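Local coordinates for protein methylmalonate-semialdehyde dehydrogenase (Oceanimonas doudoroffii, PDB 4ZZ7) that probably catalyses the NAD-dependent, CoA-acylating oxidation of methylmalonate semialdehyde, as a member of the aldehyde dehydrogenase family, at residues Asp38-Lys43 with Asn202-Asp207; Gln47-Ala52 with Leu215-Val220; Gly8-Gly13 with Ile187-Gln192. All blocks are in the same frame, centred on the assembly; numbering follows the deposited sequence.

Contact 1 (Asp38-Lys43 with Asn202-Asp207); sequences DLASTK and NVVNGD
Leu39 holds CG anti to its carbonyl carbon (chi1 -58°), and from there the CD2 branch meets CA of Gly206 at 3.7 Å. Asn205 sets its CG beside the backbone N (chi1 -78°), where the amide it carries is bonded outside the pair, ND2 to Gly8 O; its CB packs 3.7 Å from the carbonyl O of Asp38. The backbones join through one hydrogen bond, from Ala40 N to Asn205 O at 2.9 Å. The CB of Ala40 meets CG2 of Val204 at 4.0 Å. Residues 202-207 belong to the Rossmann-type NAD-binding fold: they leave the edge strand 201-203 and enter helix 208-216, and their Gly206 touches the bound NAD. Residues 38-43 lead from strand 32-38 of the small N-terminal sheet into helix 42-61. Asp207 is the N-cap of helix 208-216. A water bridges it to the other segment, donating to Asp207 OD1 at 2.7 Å and to the carbonyl O of Ala40 at 2.6 Å, whereas Asp207 OD2 forms a salt bridge with Arg21.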
loop_
_atom_site.group_PDB
_atom_site.type_symbol
_atom_site.label_atom_id
_atom_site.label_comp_id
_atom_site.label_asym_id
_atom_site.label_seq_id
_atom_site.Cartn_x
_atom_site.Cartn_y
_atom_site.Cartn_z
ATOM N N ASP A 38 -27.893 11.885 33.760
ATOM C CA ASP A 38 -27.116 11.302 34.854
ATOM C C ASP A 38 -25.617 11.484 34.606
ATOM O O ASP A 38 -25.152 11.213 33.518
ATOM C CB ASP A 38 -27.429 9.819 34.989
ATOM C CG ASP A 38 -26.866 9.234 36.256
ATOM O OD1 ASP A 38 -27.241 9.711 37.350
ATOM O OD2 ASP A 38 -26.061 8.284 36.168
ATOM N N LEU A 39 -24.878 11.961 35.597
ATOM C CA LEU A 39 -23.438 12.127 35.452
ATOM C C LEU A 39 -22.685 11.011 36.168
ATOM O O LEU A 39 -22.856 10.793 37.366
ATOM C CB LEU A 39 -22.978 13.497 35.953
ATOM C CG LEU A 39 -23.631 14.705 35.267
ATOM C CD1 LEU A 39 -22.999 15.986 35.777
ATOM C CD2 LEU A 39 -23.534 14.669 33.741
ATOM N N ALA A 40 -21.837 10.317 35.417
ATOM C CA ALA A 40 -21.141 9.153 35.932
ATOM C C ALA A 40 -19.908 9.546 36.697
ATOM O O ALA A 40 -19.176 10.450 36.318
ATOM C CB ALA A 40 -20.764 8.211 34.805
ATOM N N SER A 41 -19.678 8.822 37.773
ATOM C CA SER A 41 -18.607 9.123 38.691
ATOM C C SER A 41 -17.493 8.164 38.380
ATOM O O SER A 41 -17.693 7.216 37.628
ATOM C CB SER A 41 -19.105 8.896 40.119
ATOM O OG SER A 41 -19.500 7.529 40.276
ATOM N N THR A 42 -16.343 8.362 39.003
ATOM C CA THR A 42 -15.196 7.508 38.719
ATOM C C THR A 42 -15.489 6.011 38.989
ATOM O O THR A 42 -14.864 5.149 38.393
ATOM C CB THR A 42 -13.922 7.924 39.487
ATOM O OG1 THR A 42 -14.125 7.714 40.874
ATOM C CG2 THR A 42 -13.597 9.375 39.313
ATOM N N LYS A 43 -16.422 5.696 39.874
ATOM C CA LYS A 43 -16.784 4.294 40.128
ATOM C C LYS A 43 -17.589 3.657 38.991
ATOM O O LYS A 43 -17.484 2.444 38.727
ATOM C CB LYS A 43 -17.602 4.198 41.412
ATOM C CG LYS A 43 -18.021 2.777 41.758
ATOM C CD LYS A 43 -18.977 2.730 42.933
ATOM C CE LYS A 43 -19.510 1.316 43.122
ATOM N NZ LYS A 43 -20.458 1.221 44.265
ATOM N N ASN A 202 -19.302 0.782 25.079
ATOM C CA ASN A 202 -19.877 1.367 26.280
ATOM C C ASN A 202 -20.036 2.879 26.096
ATOM O O ASN A 202 -19.214 3.514 25.434
ATOM C CB ASN A 202 -18.979 1.079 27.471
ATOM C CG ASN A 202 -18.836 -0.405 27.748
ATOM O OD1 ASN A 202 -19.747 -1.011 28.262
ATOM N ND2 ASN A 202 -17.688 -0.988 27.425
ATOM N N VAL A 203 -21.105 3.442 26.655
ATOM C CA VAL A 203 -21.317 4.892 26.643
ATOM C C VAL A 203 -21.446 5.327 28.082
ATOM O O VAL A 203 -22.258 4.812 28.825
ATOM C CB VAL A 203 -22.571 5.331 25.846
ATOM C CG1 VAL A 203 -22.696 6.856 25.843
ATOM C CG2 VAL A 203 -22.483 4.822 24.425
ATOM N N VAL A 204 -20.649 6.286 28.486
ATOM C CA VAL A 204 -20.650 6.693 29.878
ATOM C C VAL A 204 -20.741 8.218 29.882
ATOM O O VAL A 204 -19.822 8.915 29.475
ATOM C CB VAL A 204 -19.436 6.055 30.594
ATOM C CG1 VAL A 204 -18.212 6.950 30.588
ATOM C CG2 VAL A 204 -19.813 5.610 31.988
ATOM N N ASN A 205 -21.921 8.728 30.207
ATOM C CA ASN A 205 -22.179 10.186 30.249
ATOM C C ASN A 205 -21.610 10.873 31.483
ATOM O O ASN A 205 -21.583 10.293 32.578
ATOM C CB ASN A 205 -23.669 10.460 30.168
ATOM C CG ASN A 205 -24.179 10.322 28.782
ATOM O OD1 ASN A 205 -23.804 11.108 27.925
ATOM N ND2 ASN A 205 -25.031 9.333 28.538
ATOM N N GLY A 206 -21.178 12.113 31.311
ATOM C CA GLY A 206 -20.595 12.823 32.419
ATOM C C GLY A 206 -19.915 14.106 32.008
ATOM O O GLY A 206 -20.152 14.666 30.925
ATOM N N ASP A 207 -19.065 14.567 32.912
ATOM C CA ASP A 207 -18.307 15.782 32.751
ATOM C C ASP A 207 -16.840 15.478 33.108
ATOM O O ASP A 207 -16.417 14.315 33.124
ATOM C CB ASP A 207 -18.930 16.861 33.646
ATOM C CG ASP A 207 -18.663 16.643 35.128
ATOM O OD1 ASP A 207 -18.391 15.512 35.587
ATOM O OD2 ASP A 207 -18.736 17.648 35.852
HETATM O O HOH W 1 -18.775 12.838 35.514
#

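Contact 2 (Gln47-Ala52 with Leu215-Val220); sequences QAISAA and LHDDRV
The guanidinium of Arg219 has the CG2 methyl of Ile49 over one face, 3.3 Å above its plane and displaced toward the rim, and two polar groups at its edges. At one edge, in the plane, lies the carboxylate of Asp217; at another, 18° out of the plane, is the hydroxyl of Ser50. The contact sets helix 42-61 against the connection between helix 208-216 and strand 220-226 of the Rossmann-type domain, where Asp217 to Val220 form a type I turn, overlapped by an Asx turn in which Asp217 OD1 accepts from Arg219 N. Arg219 grips Asp217 side-on: OD1 receives NE at 3.0 Å on its syn lone pair, and NH2 forms a salt bridge with OD2 at 2.8 Å. The anti lone pair of OD1 takes the backbone N of Arg219, so one carboxylate closes the Asx turn and fixes the orientation of the guanidinium. The remaining nitrogen, NH1, donates to Ser50 OG at 2.7 Å, and that hydroxyl in turn bonds the carbonyl O of Glu46 one helical turn back. An alanine in place of Arg219 would probably leave the Asp217 carboxylate without its countercharge and Ser50 without its donor from the turn. While CG2 of Ile49, anti to the backbone N, lies over the guanidinium, its CD1 meets the Asp217 carboxylate tip to tip and goes on to touch Val220 CG2 at 4.1 Å. A water accepts from Arg219 NH2 at 2.8 Å and donates to Ser50 OG.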
loop_
_atom_site.group_PDB
_atom_site.type_symbol
_atom_site.label_atom_id
_atom_site.label_comp_id
_atom_site.label_asym_id
_atom_site.label_seq_id
_atom_site.Cartn_x
_atom_site.Cartn_y
_atom_site.Cartn_z
ATOM N N GLN A 47 -16.640 0.649 36.141
ATOM C CA GLN A 47 -17.492 -0.480 35.722
ATOM C C GLN A 47 -17.469 -0.653 34.196
ATOM O O GLN A 47 -17.360 -1.778 33.713
ATOM C CB GLN A 47 -18.952 -0.314 36.199
ATOM C CG GLN A 47 -19.163 -0.379 37.706
ATOM C CD GLN A 47 -20.610 -0.124 38.136
ATOM O OE1 GLN A 47 -21.544 -0.140 37.329
ATOM N NE2 GLN A 47 -20.793 0.107 39.427
ATOM N N ALA A 48 -17.589 0.457 33.456
ATOM C CA ALA A 48 -17.586 0.429 31.978
ATOM C C ALA A 48 -16.246 -0.090 31.423
ATOM O O ALA A 48 -16.208 -0.976 30.579
ATOM C CB ALA A 48 -17.918 1.806 31.407
ATOM N N ILE A 49 -15.156 0.453 31.940
ATOM C CA ILE A 49 -13.819 -0.029 31.629
ATOM C C ILE A 49 -13.653 -1.523 31.955
ATOM O O ILE A 49 -13.001 -2.245 31.195
ATOM C CB ILE A 49 -12.744 0.780 32.388
ATOM C CG1 ILE A 49 -12.756 2.256 31.960
ATOM C CG2 ILE A 49 -11.360 0.215 32.136
ATOM C CD1 ILE A 49 -12.103 3.189 32.962
ATOM N N SER A 50 -14.223 -1.986 33.075
ATOM C CA SER A 50 -14.182 -3.423 33.461
ATOM C C SER A 50 -14.998 -4.315 32.532
ATOM O O SER A 50 -14.586 -5.441 32.241
ATOM C CB SER A 50 -14.681 -3.629 34.869
ATOM O OG SER A 50 -13.807 -3.012 35.774
ATOM N N ALA A 51 -16.146 -3.812 32.078
ATOM C CA ALA A 51 -16.938 -4.476 31.039
ATOM C C ALA A 51 -16.171 -4.584 29.735
ATOM O O ALA A 51 -16.210 -5.634 29.075
ATOM C CB ALA A 51 -18.225 -3.717 30.795
ATOM N N ALA A 52 -15.497 -3.490 29.365
ATOM C CA ALA A 52 -14.671 -3.439 28.167
ATOM C C ALA A 52 -13.554 -4.470 28.276
ATOM O O ALA A 52 -13.460 -5.376 27.460
ATOM C CB ALA A 52 -14.098 -2.040 27.968
ATOM N N LEU A 215 -8.703 8.847 31.617
ATOM C CA LEU A 215 -7.296 9.215 31.464
ATOM C C LEU A 215 -6.358 8.537 32.491
ATOM O O LEU A 215 -5.209 8.194 32.189
ATOM C CB LEU A 215 -7.150 10.732 31.537
ATOM C CG LEU A 215 -7.869 11.508 30.435
ATOM C CD1 LEU A 215 -7.850 12.998 30.715
ATOM C CD2 LEU A 215 -7.271 11.233 29.079
ATOM N N HIS A 216 -6.866 8.331 33.702
ATOM C CA HIS A 216 -6.039 7.846 34.807
ATOM C C HIS A 216 -6.124 6.338 35.053
ATOM O O HIS A 216 -5.258 5.785 35.714
ATOM C CB HIS A 216 -6.371 8.651 36.056
ATOM C CG HIS A 216 -5.903 10.073 35.989
ATOM N ND1 HIS A 216 -6.585 11.054 35.308
ATOM C CD2 HIS A 216 -4.806 10.673 36.509
ATOM C CE1 HIS A 216 -5.938 12.201 35.427
ATOM N NE2 HIS A 216 -4.850 11.996 36.144
ATOM N N ASP A 217 -7.143 5.671 34.511
ATOM C CA ASP A 217 -7.233 4.203 34.587
ATOM C C ASP A 217 -6.214 3.526 33.659
ATOM O O ASP A 217 -6.208 3.735 32.466
ATOM C CB ASP A 217 -8.634 3.732 34.227
ATOM C CG ASP A 217 -8.880 2.284 34.598
ATOM O OD1 ASP A 217 -8.228 1.373 34.026
ATOM O OD2 ASP A 217 -9.754 2.057 35.452
ATOM N N ASP A 218 -5.385 2.671 34.226
ATOM C CA ASP A 218 -4.289 2.044 33.493
ATOM C C ASP A 218 -4.738 1.084 32.397
ATOM O O ASP A 218 -3.967 0.827 31.461
ATOM C CB ASP A 218 -3.329 1.332 34.463
ATOM C CG ASP A 218 -2.607 2.309 35.390
ATOM O OD1 ASP A 218 -2.902 3.537 35.336
ATOM O OD2 ASP A 218 -1.752 1.852 36.186
ATOM N N ARG A 219 -5.966 0.572 32.495
ATOM C CA ARG A 219 -6.511 -0.312 31.437
ATOM C C ARG A 219 -6.837 0.410 30.101
ATOM O O ARG A 219 -6.965 -0.242 29.069
ATOM C CB ARG A 219 -7.750 -1.059 31.936
ATOM C CG ARG A 219 -7.485 -1.970 33.101
ATOM C CD ARG A 219 -8.752 -2.411 33.804
ATOM N NE ARG A 219 -9.394 -1.328 34.528
ATOM C CZ ARG A 219 -10.532 -1.459 35.203
ATOM N NH1 ARG A 219 -11.158 -2.631 35.261
ATOM N NH2 ARG A 219 -11.068 -0.408 35.822
ATOM N N VAL A 220 -7.006 1.731 30.140
ATOM C CA VAL A 220 -7.298 2.512 28.959
ATOM C C VAL A 220 -5.973 2.740 28.282
ATOM O O VAL A 220 -5.126 3.446 28.807
ATOM C CB VAL A 220 -7.946 3.884 29.290
ATOM C CG1 VAL A 220 -8.208 4.679 28.024
ATOM C CG2 VAL A 220 -9.258 3.708 30.038
HETATM O O HOH W 2 -12.573 -1.142 38.007
#

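Contact 3 (Gly8-Gly13 with Ile187-Gln192); sequences GHLING and IAQLLQ
Leu10 makes the apolar contact through a single methyl: its CD2 rests 3.7 Å from Ala188 CB and 3.6 Å from the carbonyl O of the same residue. Here the end of strand 6-10, in the small N-terminal sheet, packs on helix 182-193, which makes the beta-alpha-beta crossover between the parallel strands 171-175 and 201-203 of the Rossmann-type domain. CG of Leu10 stands anti to the backbone N (chi1 177°), and its CD2 branch is the one that meets the helix. The aliphatic part of Gln189 borders the same methyl more loosely, with CG 4.4 Å from Leu10 CD2. Farther along, the helix meets the loop after the strand, where the Gln192 side chain, bent at chi2 (62°), folds its CD to 4.1 Å from Gly13 CA. Gly13 has positive phi, a conformation that a residue without a side chain adopts readily, and a CB there would lie about 3.9 Å from Gln192 CG. All these meetings are van der Waals packing.

Behind the first shell, Val203 of strand 201-203 touches both Leu10 and Ala188 and shares a backbone hydrogen bond with Leu10, so strand 201-203 is common to both partners. Asn202 OD1 accepts from Asn12 N and so ties down the loop that carries Gly13. On another side of the helix, Ile187, Leu190 and Leu191 pack on helix 64-80. Within the helix, the carbonyl O of Ala188 that Leu10 CD2 touches also accepts a weak bond from Leu191 N, at 3.3 Å.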
loop_
_atom_site.group_PDB
_atom_site.type_symbol
_atom_site.label_atom_id
_atom_site.label_comp_id
_atom_site.label_asym_id
_atom_site.label_seq_id
_atom_site.Cartn_x
_atom_site.Cartn_y
_atom_site.Cartn_z
ATOM N N GLY A 8 -29.343 7.652 30.926
ATOM C CA GLY A 8 -28.393 6.828 31.640
ATOM C C GLY A 8 -27.111 6.566 30.882
ATOM O O GLY A 8 -26.609 7.416 30.162
ATOM N N HIS A 9 -26.612 5.352 31.069
ATOM C CA HIS A 9 -25.345 4.907 30.550
ATOM C C HIS A 9 -25.513 3.508 30.009
ATOM O O HIS A 9 -26.298 2.733 30.521
ATOM C CB HIS A 9 -24.304 4.841 31.657
ATOM C CG HIS A 9 -24.288 6.028 32.557
ATOM N ND1 HIS A 9 -24.047 7.299 32.099
ATOM C CD2 HIS A 9 -24.460 6.137 33.897
ATOM C CE1 HIS A 9 -24.080 8.149 33.109
ATOM N NE2 HIS A 9 -24.329 7.468 34.214
ATOM N N LEU A 10 -24.746 3.183 28.984
ATOM C CA LEU A 10 -24.732 1.860 28.400
ATOM C C LEU A 10 -23.481 1.164 28.896
ATOM O O LEU A 10 -22.370 1.505 28.483
ATOM C CB LEU A 10 -24.719 1.984 26.878
ATOM C CG LEU A 10 -24.643 0.704 26.052
ATOM C CD1 LEU A 10 -25.772 -0.248 26.402
ATOM C CD2 LEU A 10 -24.692 1.072 24.574
ATOM N N ILE A 11 -23.659 0.207 29.799
ATOM C CA ILE A 11 -22.535 -0.562 30.325
ATOM C C ILE A 11 -22.817 -2.054 30.307
ATOM O O ILE A 11 -23.695 -2.540 31.003
ATOM C CB ILE A 11 -22.181 -0.154 31.763
ATOM C CG1 ILE A 11 -21.813 1.331 31.811
ATOM C CG2 ILE A 11 -21.029 -1.004 32.282
ATOM C CD1 ILE A 11 -21.481 1.866 33.191
ATOM N N ASN A 12 -22.019 -2.780 29.535
ATOM C CA ASN A 12 -22.210 -4.209 29.311
ATOM C C ASN A 12 -23.621 -4.523 28.783
ATOM O O ASN A 12 -24.299 -5.418 29.272
ATOM C CB ASN A 12 -21.875 -4.998 30.580
ATOM C CG ASN A 12 -21.298 -6.382 30.285
ATOM O OD1 ASN A 12 -20.211 -6.514 29.728
ATOM N ND2 ASN A 12 -22.004 -7.409 30.684
ATOM N N GLY A 13 -24.040 -3.758 27.775
ATOM C CA GLY A 13 -25.280 -4.025 27.032
ATOM C C GLY A 13 -26.556 -3.730 27.797
ATOM O O GLY A 13 -27.616 -4.299 27.504
ATOM N N ILE A 187 -27.670 5.626 19.132
ATOM C CA ILE A 187 -26.889 4.918 18.108
ATOM C C ILE A 187 -26.041 3.814 18.705
ATOM O O ILE A 187 -25.877 2.783 18.081
ATOM C CB ILE A 187 -26.025 5.835 17.202
ATOM C CG1 ILE A 187 -24.907 6.544 17.989
ATOM C CG2 ILE A 187 -26.925 6.793 16.438
ATOM C CD1 ILE A 187 -23.961 7.358 17.119
ATOM N N ALA A 188 -25.532 4.018 19.911
ATOM C CA ALA A 188 -24.796 2.971 20.617
ATOM C C ALA A 188 -25.657 1.762 20.948
ATOM O O ALA A 188 -25.158 0.640 21.020
ATOM C CB ALA A 188 -24.168 3.521 21.877
ATOM N N GLN A 189 -26.951 1.988 21.148
ATOM C CA GLN A 189 -27.855 0.896 21.503
ATOM C C GLN A 189 -28.249 0.090 20.294
ATOM O O GLN A 189 -28.643 -1.055 20.442
ATOM C CB GLN A 189 -29.102 1.398 22.228
ATOM C CG GLN A 189 -28.773 2.291 23.411
ATOM C CD GLN A 189 -29.971 2.604 24.267
ATOM O OE1 GLN A 189 -30.269 1.848 25.183
ATOM N NE2 GLN A 189 -30.664 3.722 23.986
ATOM N N LEU A 190 -28.136 0.666 19.106
ATOM C CA LEU A 190 -28.414 -0.083 17.883
ATOM C C LEU A 190 -27.335 -1.112 17.633
ATOM O O LEU A 190 -27.528 -2.083 16.909
ATOM C CB LEU A 190 -28.502 0.854 16.687
ATOM C CG LEU A 190 -29.702 1.795 16.695
ATOM C CD1 LEU A 190 -29.602 2.802 15.555
ATOM C CD2 LEU A 190 -31.002 0.989 16.639
ATOM N N LEU A 191 -26.190 -0.889 18.261
ATOM C CA LEU A 191 -25.032 -1.730 18.075
ATOM C C LEU A 191 -25.212 -3.135 18.647
ATOM O O LEU A 191 -24.739 -4.099 18.063
ATOM C CB LEU A 191 -23.824 -1.027 18.662
ATOM C CG LEU A 191 -22.499 -1.254 17.979
ATOM C CD1 LEU A 191 -22.511 -1.099 16.463
ATOM C CD2 LEU A 191 -21.517 -0.266 18.596
ATOM N N GLN A 192 -25.922 -3.261 19.760
ATOM C CA GLN A 192 -26.241 -4.596 20.310
ATOM C C GLN A 192 -27.097 -5.428 19.358
ATOM O O GLN A 192 -26.839 -6.624 19.177
ATOM C CB GLN A 192 -26.944 -4.506 21.676
ATOM C CG GLN A 192 -26.003 -4.571 22.874
ATOM C CD GLN A 192 -24.989 -3.410 22.942
ATOM O OE1 GLN A 192 -25.331 -2.229 22.678
ATOM N NE2 GLN A 192 -23.731 -3.742 23.321
#

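The three contacts fasten the N-terminal part of the chain to one side of the Rossmann-type domain. Contacts 1 and 2 share helix 42-61 and have centres about 12 Å apart; Asn202 of contact 1 packs between them, its ND2 3.8 Å from Ala52 CB. Contacts 1 and 3 lie about 13 Å apart, centre to centre, and are bridged by His9, whose ND1 is bonded to Asn205 N. Between contacts 2 and 3, about 16 Å apart, Ile11 CG2 packs 3.7 Å from Ala48 CA. Contact 1 reaches the cofactor through Gly206, which touches NAD, with the Asp207 side chain about 5 Å from it; in contact 2 the Val220 side chain is about 14 Å away.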